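Local structure of CCMAN5 (Cellulosimicrobium cellulans, 2XSG) at residues Ala262-Asp265 against Gln266-Glu269; Asp280-Arg283 against Ala284-Ala288; Asp551-Val554 against Glu555-Gly559; Ala562-Leu565 against Gly566-Met570. The protein probably hydrolyses alpha-mannosidic linkages as a family 92 glycoside hydrolase, and enables mannose-6-phosphate modification of yeast-produced human lysosomal enzymes. All coordinates share one frame; numbering follows the deposited sequence.

Contact 1: residues Ala262-Asp265 against Gln266-Glu269; sequences ARID and QQVE
The amide of E269 reaches back one helical turn to D265 O, with N at 2.7 Å from the oxygen. This is the shortest of four successive i to i+4 bonds; V268 N to I264 O and Q266 N to A262 O are both 2.9 Å. CB of E269 also comes up to D265 O, at 3.1 Å.

Q267 folds back over the preceding turn. Its CG sits between its own backbone N and carbonyl carbon (chi1 76°), which brings CG to 3.1 Å from I264 O. The chain then runs on extended, and CD lies 4.0 Å from I264 CA. On the same flank I264 CG2 meets V268 CG2 at 4.3 Å, a light methyl contact.

The charged ends turn elsewhere. D265 OD1 is bonded to T328 and Q261. E269 takes S144 with one carboxylate oxygen and R143 with the other. R263 stretches toward E260 and E186, with salt bridges to both.

A262, R263 and Q266 rest on strand 198-208, and A262, D265 and Q266 on strand 248-255. The arrangement is that of an alpha-helix, 259-270, laid on a beta-sheet, its sheet-facing side largely polar and held by salt bridges and hydrogen bonds.

Contact 2: residues Asp280-Arg283 against Ala284-Ala288; sequences DRTR and AEWNA
W286 lies against the turn that begins with T282, and its side chain can be followed outward. CB starts close to two carbonyls, 3.5 Å from R283 O and 3.7 Å from T282 O. CG stays by the second of these. CD1 approaches T282 O to 3.5 Å and touches the methyl T282 CG2 at 3.9 Å. The two side chains run side by side and point the same way. T282 CG2 is anti to the backbone N (chi1 -60° for OG1), which places the methyl beside the indole and leaves OG1 to bond A140 O. On the pyrrole side, NE1 is bonded to Q31 O; the ring as a whole meets Y316. The same T282 O also accepts the W286 amide, N to O 2.9 Å.

R283 and N287 form a second pair. CG of R283 comes to 4.2 Å from N287 ND2. The guanidinium and amide planes are steeply turned, 79° apart. Both groups hold D8: R283 NH2 by a salt bridge, N287 ND2 by a hydrogen bond. N287 OD1 takes A10 N as well, so its amide is used at both ends.

The helix 275-290 thus meets strand 133-140 through T282 and the N-terminal segment through R283 and N287. W286 faces helix 306-318, which carries Y316, and R281 is bonded to E269 O of helix 259-270.

Contact 3: residues Asp551-Val554 against Glu555-Gly559; sequences DALV and EAMGG
V554 O draws in the chain as it leaves the helix. G559 N bonds to it at 3.0 Å, and M557 N adds a weak bond. M557 N is also bonded to L553 O, at 2.9 Å, so this amide faces two carbonyls.

On the tight side, apolar side chains lie against backbone carbonyls. M557 CG is anti to its own carbonyl carbon (chi1 -75°), which sets it 3.1 Å from L553 O. Its side chain is bent at the last torsion, near CE. CG of L553 and CG of M557 are 4.4 Å apart. V554 presents CG1 to G559 O at 3.7 Å. Beyond the pair, L553 lies on I492 and W544, M557 on H543 and W544, and V554 and M557 both on A563 of helix 560-570.

The loose side is acidic. D551 and E555 are exposed, and their carboxylates stand apart, OD1 of D551 being 5.4 Å from OE1 of E555. No bond joins them. They share a backbone link instead, E555 N to D551 O, which is nearly straight at 174°. The carbon chain of E555 runs extended and its end leads away from the first turn.

The G558 N to E555 O bond (3.0 Å) and the G559 N to V554 O bond, with the positive phi of G558 (110°), make a Schellman motif. A side chain at G558 or at G559 would press on the carbonyl O of the residue before it. G559 is then the N-cap of the next helix, so one tight turn joins two helices of the catalytic domain.

Contact 4: residues Ala562-Leu565 against Gly566-Met570; sequences AARL and GMRHM
G566, M567, R568 and H569 each bond their amide to the carbonyl four residues back, as in a regular alpha-helix; G566 N to A562 O and M567 N to A563 O are both 2.9 Å.

R564 and R568 lie side by side, pointing the same way. NH1 of R564 sits 3.3 Å from R568 CD. NH1 of R568 comes in at the edge of the R564 guanidinium, in its plane, 3.9 Å from R564 NH1. The two planes are turned 49° apart. Both chains bend at the third torsion (74° in R564, 69° in R568). CG of R568 also packs on R564 O, at 3.2 Å.

The like charges are shared out among acids. R564 NH2 has a salt bridge to E561, and R568 NH1 one to E603, with a long, weak ion pair from R564 NH1 to E603. With an alanine in place of R568, E603 would probably lose its salt-bridge partner, and a gap would probably open beside R564 NH1 where CD now sits.

Elsewhere on the helix, H569 stacks on W501, and M567 and M570 pack on W544. This is an amphipathic helix with an i to i+4 arginine pair, in the helical catalytic domain of the six-hairpin glycosidase clan.

Three contacts are turns within a helix; contact 3 covers a helix end. Each is partly buried, yet their surroundings differ. Contacts 1 and 2 lie on consecutive helices that touch through a probable hydrogen bond. Contact 1 lies on beta strands; contact 2 meets a strand, loops, the N-terminal segment and a helix. Both have many polar ends engaged outside. Contacts 3 and 4 are on the opposite side of the chain's centre, about 57 Å from contact 1 between centres. They too lie on consecutive helices, their centres about 12 Å apart, but meet by packing: V554 CG2 to A563 CB is 3.8 Å. Contact 3 has exposed acids and a glycine turn, while contact 4 pairs arginines and has no exposed residue among those that touch.

Contact 1: residues Ala262-Asp265 against Gln266-Glu269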
loop_
_atom_site.group_PDB
_atom_site.type_symbol
_atom_site.label_atom_id
_atom_site.label_comp_id
_atom_site.label_asym_id
_atom_site.label_seq_id
_atom_site.Cartn_x
_atom_site.Cartn_y
_atom_site.Cartn_z
ATOM N N ALA A 262 -16.386 -19.197 7.118
ATOM C CA ALA A 262 -15.002 -19.305 7.607
ATOM C C ALA A 262 -14.600 -20.774 7.873
ATOM O O ALA A 262 -13.495 -21.185 7.567
ATOM C CB ALA A 262 -14.800 -18.448 8.852
ATOM N N ARG A 263 -15.526 -21.549 8.438
ATOM C CA ARG A 263 -15.339 -22.990 8.658
ATOM C C ARG A 263 -15.126 -23.775 7.367
ATOM O O ARG A 263 -14.231 -24.618 7.277
ATOM C CB ARG A 263 -16.538 -23.545 9.428
ATOM C CG ARG A 263 -16.525 -23.178 10.904
ATOM C CD ARG A 263 -17.881 -23.485 11.511
ATOM N NE ARG A 263 -17.952 -23.143 12.926
ATOM C CZ ARG A 263 -19.083 -23.010 13.618
ATOM N NH1 ARG A 263 -20.263 -23.162 13.013
ATOM N NH2 ARG A 263 -19.032 -22.711 14.922
ATOM N N ILE A 264 -15.959 -23.493 6.373
ATOM C CA ILE A 264 -15.807 -24.084 5.049
ATOM C C ILE A 264 -14.455 -23.679 4.443
ATOM O O ILE A 264 -13.693 -24.537 3.986
ATOM C CB ILE A 264 -16.952 -23.660 4.141
ATOM C CG1 ILE A 264 -18.253 -24.325 4.611
ATOM C CG2 ILE A 264 -16.633 -23.961 2.644
ATOM C CD1 ILE A 264 -19.495 -23.662 4.048
ATOM N N ASP A 265 -14.156 -22.380 4.466
ATOM C CA ASP A 265 -12.876 -21.876 3.961
ATOM C C ASP A 265 -11.720 -22.613 4.609
ATOM O O ASP A 265 -10.744 -22.949 3.941
ATOM C CB ASP A 265 -12.730 -20.370 4.229
ATOM C CG ASP A 265 -13.721 -19.522 3.434
ATOM O OD1 ASP A 265 -14.278 -20.002 2.408
ATOM O OD2 ASP A 265 -13.956 -18.361 3.844
ATOM N N GLN A 266 -11.833 -22.852 5.916
ATOM C CA GLN A 266 -10.776 -23.499 6.656
ATOM C C GLN A 266 -10.578 -24.933 6.192
ATOM O O GLN A 266 -9.434 -25.355 6.016
ATOM C CB GLN A 266 -10.989 -23.450 8.181
ATOM C CG GLN A 266 -9.723 -23.843 8.920
ATOM C CD GLN A 266 -9.771 -23.551 10.402
ATOM O OE1 GLN A 266 -9.284 -22.495 10.864
ATOM N NE2 GLN A 266 -10.365 -24.467 11.163
ATOM N N GLN A 267 -11.676 -25.671 5.995
ATOM C CA GLN A 267 -11.577 -27.045 5.503
ATOM C C GLN A 267 -11.020 -27.089 4.074
ATOM O O GLN A 267 -10.221 -27.980 3.755
ATOM C CB GLN A 267 -12.894 -27.833 5.643
ATOM C CG GLN A 267 -14.004 -27.521 4.645
ATOM C CD GLN A 267 -15.368 -28.100 5.060
ATOM O OE1 GLN A 267 -15.543 -28.572 6.198
ATOM N NE2 GLN A 267 -16.343 -28.056 4.140
ATOM N N VAL A 268 -11.400 -26.108 3.246
ATOM C CA VAL A 268 -10.888 -26.016 1.870
ATOM C C VAL A 268 -9.406 -25.662 1.853
ATOM O O VAL A 268 -8.616 -26.357 1.242
ATOM C CB VAL A 268 -11.720 -25.031 0.982
ATOM C CG1 VAL A 268 -11.008 -24.760 -0.352
ATOM C CG2 VAL A 268 -13.119 -25.610 0.707
ATOM N N GLU A 269 -9.042 -24.619 2.586
ATOM C CA GLU A 269 -7.695 -24.070 2.585
ATOM C C GLU A 269 -6.653 -24.953 3.271
ATOM O O GLU A 269 -5.541 -25.130 2.761
ATOM C CB GLU A 269 -7.727 -22.709 3.289
ATOM C CG GLU A 269 -6.772 -21.725 2.735
ATOM C CD GLU A 269 -7.161 -20.287 3.050
ATOM O OE1 GLU A 269 -7.071 -19.896 4.239
ATOM O OE2 GLU A 269 -7.514 -19.558 2.095
#

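Contact 2: residues Asp280-Arg283 against Ala284-Ala288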
loop_
_atom_site.group_PDB
_atom_site.type_symbol
_atom_site.label_atom_id
_atom_site.label_comp_id
_atom_site.label_asym_id
_atom_site.label_seq_id
_atom_site.Cartn_x
_atom_site.Cartn_y
_atom_site.Cartn_z
ATOM N N ASP A 280 5.003 -24.308 3.786
ATOM C CA ASP A 280 5.728 -24.602 2.548
ATOM C C ASP A 280 4.932 -24.166 1.324
ATOM O O ASP A 280 5.489 -23.599 0.375
ATOM C CB ASP A 280 6.039 -26.097 2.449
ATOM C CG ASP A 280 7.142 -26.552 3.411
ATOM O OD1 ASP A 280 7.742 -25.715 4.125
ATOM O OD2 ASP A 280 7.423 -27.767 3.435
ATOM N N ARG A 281 3.632 -24.455 1.328
ATOM C CA ARG A 281 2.778 -24.106 0.183
ATOM C C ARG A 281 2.660 -22.595 -0.027
ATOM O O ARG A 281 2.617 -22.114 -1.165
ATOM C CB ARG A 281 1.405 -24.744 0.308
ATOM C CG ARG A 281 0.481 -24.433 -0.852
ATOM C CD ARG A 281 -0.926 -24.934 -0.580
ATOM N NE ARG A 281 -1.528 -24.254 0.567
ATOM C CZ ARG A 281 -2.710 -24.563 1.100
ATOM N NH1 ARG A 281 -3.436 -25.556 0.600
ATOM N NH2 ARG A 281 -3.163 -23.877 2.146
ATOM N N THR A 282 2.627 -21.839 1.065
ATOM C CA THR A 282 2.570 -20.389 0.923
ATOM C C THR A 282 3.905 -19.850 0.420
ATOM O O THR A 282 3.920 -18.895 -0.361
ATOM C CB THR A 282 2.133 -19.699 2.202
ATOM O OG1 THR A 282 0.827 -20.174 2.554
ATOM C CG2 THR A 282 2.073 -18.204 1.994
ATOM N N ARG A 283 5.017 -20.462 0.841
ATOM C CA ARG A 283 6.338 -20.057 0.319
ATOM C C ARG A 283 6.401 -20.247 -1.193
ATOM O O ARG A 283 6.897 -19.366 -1.897
ATOM C CB ARG A 283 7.512 -20.769 1.011
ATOM C CG ARG A 283 8.894 -20.253 0.539
ATOM C CD ARG A 283 10.059 -21.154 0.987
ATOM N NE ARG A 283 11.358 -20.509 0.766
ATOM C CZ ARG A 283 11.954 -19.674 1.623
ATOM N NH1 ARG A 283 11.383 -19.364 2.781
ATOM N NH2 ARG A 283 13.130 -19.140 1.320
ATOM N N ALA A 284 5.877 -21.379 -1.683
ATOM C CA ALA A 284 5.839 -21.662 -3.120
ATOM C C ALA A 284 4.931 -20.693 -3.862
ATOM O O ALA A 284 5.276 -20.208 -4.939
ATOM C CB ALA A 284 5.413 -23.122 -3.396
ATOM N N GLU A 285 3.765 -20.422 -3.298
ATOM C CA GLU A 285 2.898 -19.390 -3.852
ATOM C C GLU A 285 3.639 -18.033 -3.971
ATOM O O GLU A 285 3.503 -17.338 -4.991
ATOM C CB GLU A 285 1.599 -19.285 -3.035
ATOM C CG GLU A 285 0.602 -18.274 -3.580
ATOM C CD GLU A 285 -0.666 -18.169 -2.733
ATOM O OE1 GLU A 285 -0.848 -19.011 -1.808
ATOM O OE2 GLU A 285 -1.472 -17.236 -3.003
ATOM N N TRP A 286 4.441 -17.673 -2.962
ATOM C CA TRP A 286 5.209 -16.420 -3.040
ATOM C C TRP A 286 6.253 -16.476 -4.143
ATOM O O TRP A 286 6.442 -15.504 -4.876
ATOM C CB TRP A 286 5.857 -16.048 -1.705
ATOM C CG TRP A 286 4.963 -15.186 -0.859
ATOM C CD1 TRP A 286 4.386 -15.522 0.335
ATOM C CD2 TRP A 286 4.533 -13.844 -1.149
ATOM N NE1 TRP A 286 3.637 -14.467 0.819
ATOM C CE2 TRP A 286 3.698 -13.431 -0.080
ATOM C CE3 TRP A 286 4.750 -12.960 -2.219
ATOM C CZ2 TRP A 286 3.094 -12.171 -0.045
ATOM C CZ3 TRP A 286 4.146 -11.694 -2.184
ATOM C CH2 TRP A 286 3.332 -11.315 -1.103
ATOM N N ASN A 287 6.930 -17.625 -4.250
ATOM C CA ASN A 287 7.944 -17.820 -5.288
ATOM C C ASN A 287 7.379 -17.711 -6.713
ATOM O O ASN A 287 8.057 -17.206 -7.613
ATOM C CB ASN A 287 8.692 -19.143 -5.091
ATOM C CG ASN A 287 9.855 -19.018 -4.127
ATOM O OD1 ASN A 287 10.469 -17.962 -4.005
ATOM N ND2 ASN A 287 10.165 -20.104 -3.434
ATOM N N ALA A 288 6.147 -18.184 -6.906
ATOM C CA ALA A 288 5.455 -18.038 -8.181
ATOM C C ALA A 288 5.111 -16.573 -8.451
ATOM O O ALA A 288 5.296 -16.083 -9.571
ATOM C CB ALA A 288 4.177 -18.904 -8.225
#

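Contact 3: residues Asp551-Val554 against Glu555-Gly559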
loop_
_atom_site.group_PDB
_atom_site.type_symbol
_atom_site.label_atom_id
_atom_site.label_comp_id
_atom_site.label_asym_id
_atom_site.label_seq_id
_atom_site.Cartn_x
_atom_site.Cartn_y
_atom_site.Cartn_z
ATOM N N ASP A 551 0.848 19.183 -21.300
ATOM C CA ASP A 551 0.947 20.151 -22.393
ATOM C C ASP A 551 0.280 21.464 -22.010
ATOM O O ASP A 551 0.871 22.531 -22.175
ATOM C CB ASP A 551 0.335 19.620 -23.677
ATOM C CG ASP A 551 0.701 20.479 -24.888
ATOM O OD1 ASP A 551 -0.038 21.444 -25.191
ATOM O OD2 ASP A 551 1.742 20.202 -25.523
ATOM N N ALA A 552 -0.949 21.381 -21.493
ATOM C CA ALA A 552 -1.668 22.568 -21.056
ATOM C C ALA A 552 -0.954 23.191 -19.855
ATOM O O ALA A 552 -0.911 24.404 -19.718
ATOM C CB ALA A 552 -3.124 22.233 -20.710
ATOM N N LEU A 553 -0.384 22.354 -18.986
ATOM C CA LEU A 553 0.339 22.876 -17.836
ATOM C C LEU A 553 1.571 23.655 -18.289
ATOM O O LEU A 553 1.800 24.762 -17.805
ATOM C CB LEU A 553 0.709 21.776 -16.847
ATOM C CG LEU A 553 1.214 22.235 -15.479
ATOM C CD1 LEU A 553 0.080 22.911 -14.732
ATOM C CD2 LEU A 553 1.687 21.045 -14.677
ATOM N N VAL A 554 2.332 23.102 -19.236
ATOM C CA VAL A 554 3.512 23.809 -19.792
ATOM C C VAL A 554 3.118 25.194 -20.345
ATOM O O VAL A 554 3.750 26.185 -20.018
ATOM C CB VAL A 554 4.315 22.931 -20.835
ATOM C CG1 VAL A 554 5.376 23.736 -21.587
ATOM C CG2 VAL A 554 4.997 21.747 -20.140
ATOM N N GLU A 555 2.063 25.247 -21.153
ATOM C CA GLU A 555 1.509 26.520 -21.660
ATOM C C GLU A 555 1.064 27.488 -20.559
ATOM O O GLU A 555 1.406 28.667 -20.595
ATOM C CB GLU A 555 0.365 26.277 -22.662
ATOM C CG GLU A 555 -0.517 27.523 -22.915
ATOM C CD GLU A 555 -1.211 27.555 -24.301
ATOM O OE1 GLU A 555 -0.857 26.738 -25.179
ATOM O OE2 GLU A 555 -2.107 28.418 -24.512
ATOM N N ALA A 556 0.318 26.995 -19.575
ATOM C CA ALA A 556 -0.153 27.858 -18.497
ATOM C C ALA A 556 1.003 28.409 -17.662
ATOM O O ALA A 556 0.883 29.482 -17.074
ATOM C CB ALA A 556 -1.162 27.116 -17.609
ATOM N N MET A 557 2.111 27.661 -17.621
ATOM C CA MET A 557 3.330 28.040 -16.913
ATOM C C MET A 557 4.089 29.161 -17.620
ATOM O O MET A 557 4.967 29.799 -17.022
ATOM C CB MET A 557 4.270 26.831 -16.783
ATOM C CG MET A 557 3.860 25.785 -15.746
ATOM S SD MET A 557 5.137 24.516 -15.535
ATOM C CE MET A 557 6.348 25.368 -14.510
ATOM N N GLY A 558 3.775 29.375 -18.895
ATOM C CA GLY A 558 4.416 30.421 -19.688
ATOM C C GLY A 558 5.336 29.853 -20.759
ATOM O O GLY A 558 6.273 30.528 -21.210
ATOM N N GLY A 559 5.086 28.603 -21.158
ATOM C CA GLY A 559 5.799 28.010 -22.289
ATOM C C GLY A 559 6.914 27.054 -21.903
ATOM O O GLY A 559 7.156 26.809 -20.726
#

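Contact 4: residues Ala562-Leu565 against Gly566-Met570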
loop_
_atom_site.group_PDB
_atom_site.type_symbol
_atom_site.label_atom_id
_atom_site.label_comp_id
_atom_site.label_asym_id
_atom_site.label_seq_id
_atom_site.Cartn_x
_atom_site.Cartn_y
_atom_site.Cartn_z
ATOM N N ALA A 562 9.919 28.184 -19.671
ATOM C CA ALA A 562 9.466 28.434 -18.307
ATOM C C ALA A 562 9.326 27.111 -17.546
ATOM O O ALA A 562 9.786 27.008 -16.409
ATOM C CB ALA A 562 8.152 29.214 -18.292
ATOM N N ALA A 563 8.707 26.108 -18.186
ATOM C CA ALA A 563 8.568 24.752 -17.600
ATOM C C ALA A 563 9.914 24.123 -17.309
ATOM O O ALA A 563 10.115 23.533 -16.233
ATOM C CB ALA A 563 7.783 23.842 -18.525
ATOM N N ARG A 564 10.821 24.232 -18.282
ATOM C CA ARG A 564 12.139 23.606 -18.211
ATOM C C ARG A 564 12.911 24.168 -17.026
ATOM O O ARG A 564 13.528 23.408 -16.271
ATOM C CB ARG A 564 12.914 23.797 -19.527
ATOM C CG ARG A 564 14.291 23.077 -19.594
ATOM C CD ARG A 564 15.155 23.557 -20.788
ATOM N NE ARG A 564 15.717 24.890 -20.553
ATOM C CZ ARG A 564 16.799 25.139 -19.814
ATOM N NH1 ARG A 564 17.475 24.144 -19.239
ATOM N NH2 ARG A 564 17.212 26.396 -19.647
ATOM N N LEU A 565 12.838 25.490 -16.854
ATOM C CA LEU A 565 13.530 26.168 -15.754
ATOM C C LEU A 565 12.827 25.894 -14.410
ATOM O O LEU A 565 13.484 25.757 -13.384
ATOM C CB LEU A 565 13.636 27.671 -16.027
ATOM C CG LEU A 565 14.605 28.105 -17.142
ATOM C CD1 LEU A 565 14.340 29.537 -17.537
ATOM C CD2 LEU A 565 16.064 27.957 -16.705
ATOM N N GLY A 566 11.495 25.806 -14.429
ATOM C CA GLY A 566 10.724 25.412 -13.239
ATOM C C GLY A 566 11.120 24.037 -12.707
ATOM O O GLY A 566 11.333 23.853 -11.492
ATOM N N MET A 567 11.236 23.078 -13.624
ATOM C CA MET A 567 11.593 21.697 -13.291
ATOM C C MET A 567 12.978 21.633 -12.703
ATOM O O MET A 567 13.182 20.991 -11.681
ATOM C CB MET A 567 11.473 20.789 -14.514
ATOM C CG MET A 567 10.116 20.121 -14.639
ATOM S SD MET A 567 9.552 19.232 -13.148
ATOM C CE MET A 567 10.775 17.952 -13.008
ATOM N N ARG A 568 13.923 22.342 -13.320
ATOM C CA ARG A 568 15.253 22.473 -12.748
ATOM C C ARG A 568 15.250 23.073 -11.340
ATOM O O ARG A 568 15.939 22.564 -10.472
ATOM C CB ARG A 568 16.191 23.229 -13.698
ATOM C CG ARG A 568 16.350 22.504 -15.049
ATOM C CD ARG A 568 17.239 23.242 -16.038
ATOM N NE ARG A 568 18.623 23.205 -15.576
ATOM C CZ ARG A 568 19.561 22.371 -16.021
ATOM N NH1 ARG A 568 19.304 21.503 -16.974
ATOM N NH2 ARG A 568 20.771 22.431 -15.505
ATOM N N HIS A 569 14.475 24.133 -11.113
ATOM C CA HIS A 569 14.352 24.746 -9.787
ATOM C C HIS A 569 13.687 23.803 -8.764
ATOM O O HIS A 569 14.108 23.755 -7.597
ATOM C CB HIS A 569 13.552 26.051 -9.869
ATOM C CG HIS A 569 13.699 26.919 -8.659
ATOM N ND1 HIS A 569 14.874 27.569 -8.350
ATOM C CD2 HIS A 569 12.823 27.243 -7.679
ATOM C CE1 HIS A 569 14.717 28.258 -7.233
ATOM N NE2 HIS A 569 13.480 28.081 -6.806
ATOM N N MET A 570 12.664 23.065 -9.204
ATOM C CA MET A 570 11.992 22.033 -8.379
ATOM C C MET A 570 12.979 21.072 -7.711
ATOM O O MET A 570 12.774 20.623 -6.577
ATOM C CB MET A 570 11.035 21.216 -9.243
ATOM C CG MET A 570 10.177 20.209 -8.470
ATOM S SD MET A 570 8.812 21.076 -7.688
ATOM C CE MET A 570 7.999 19.731 -6.833
#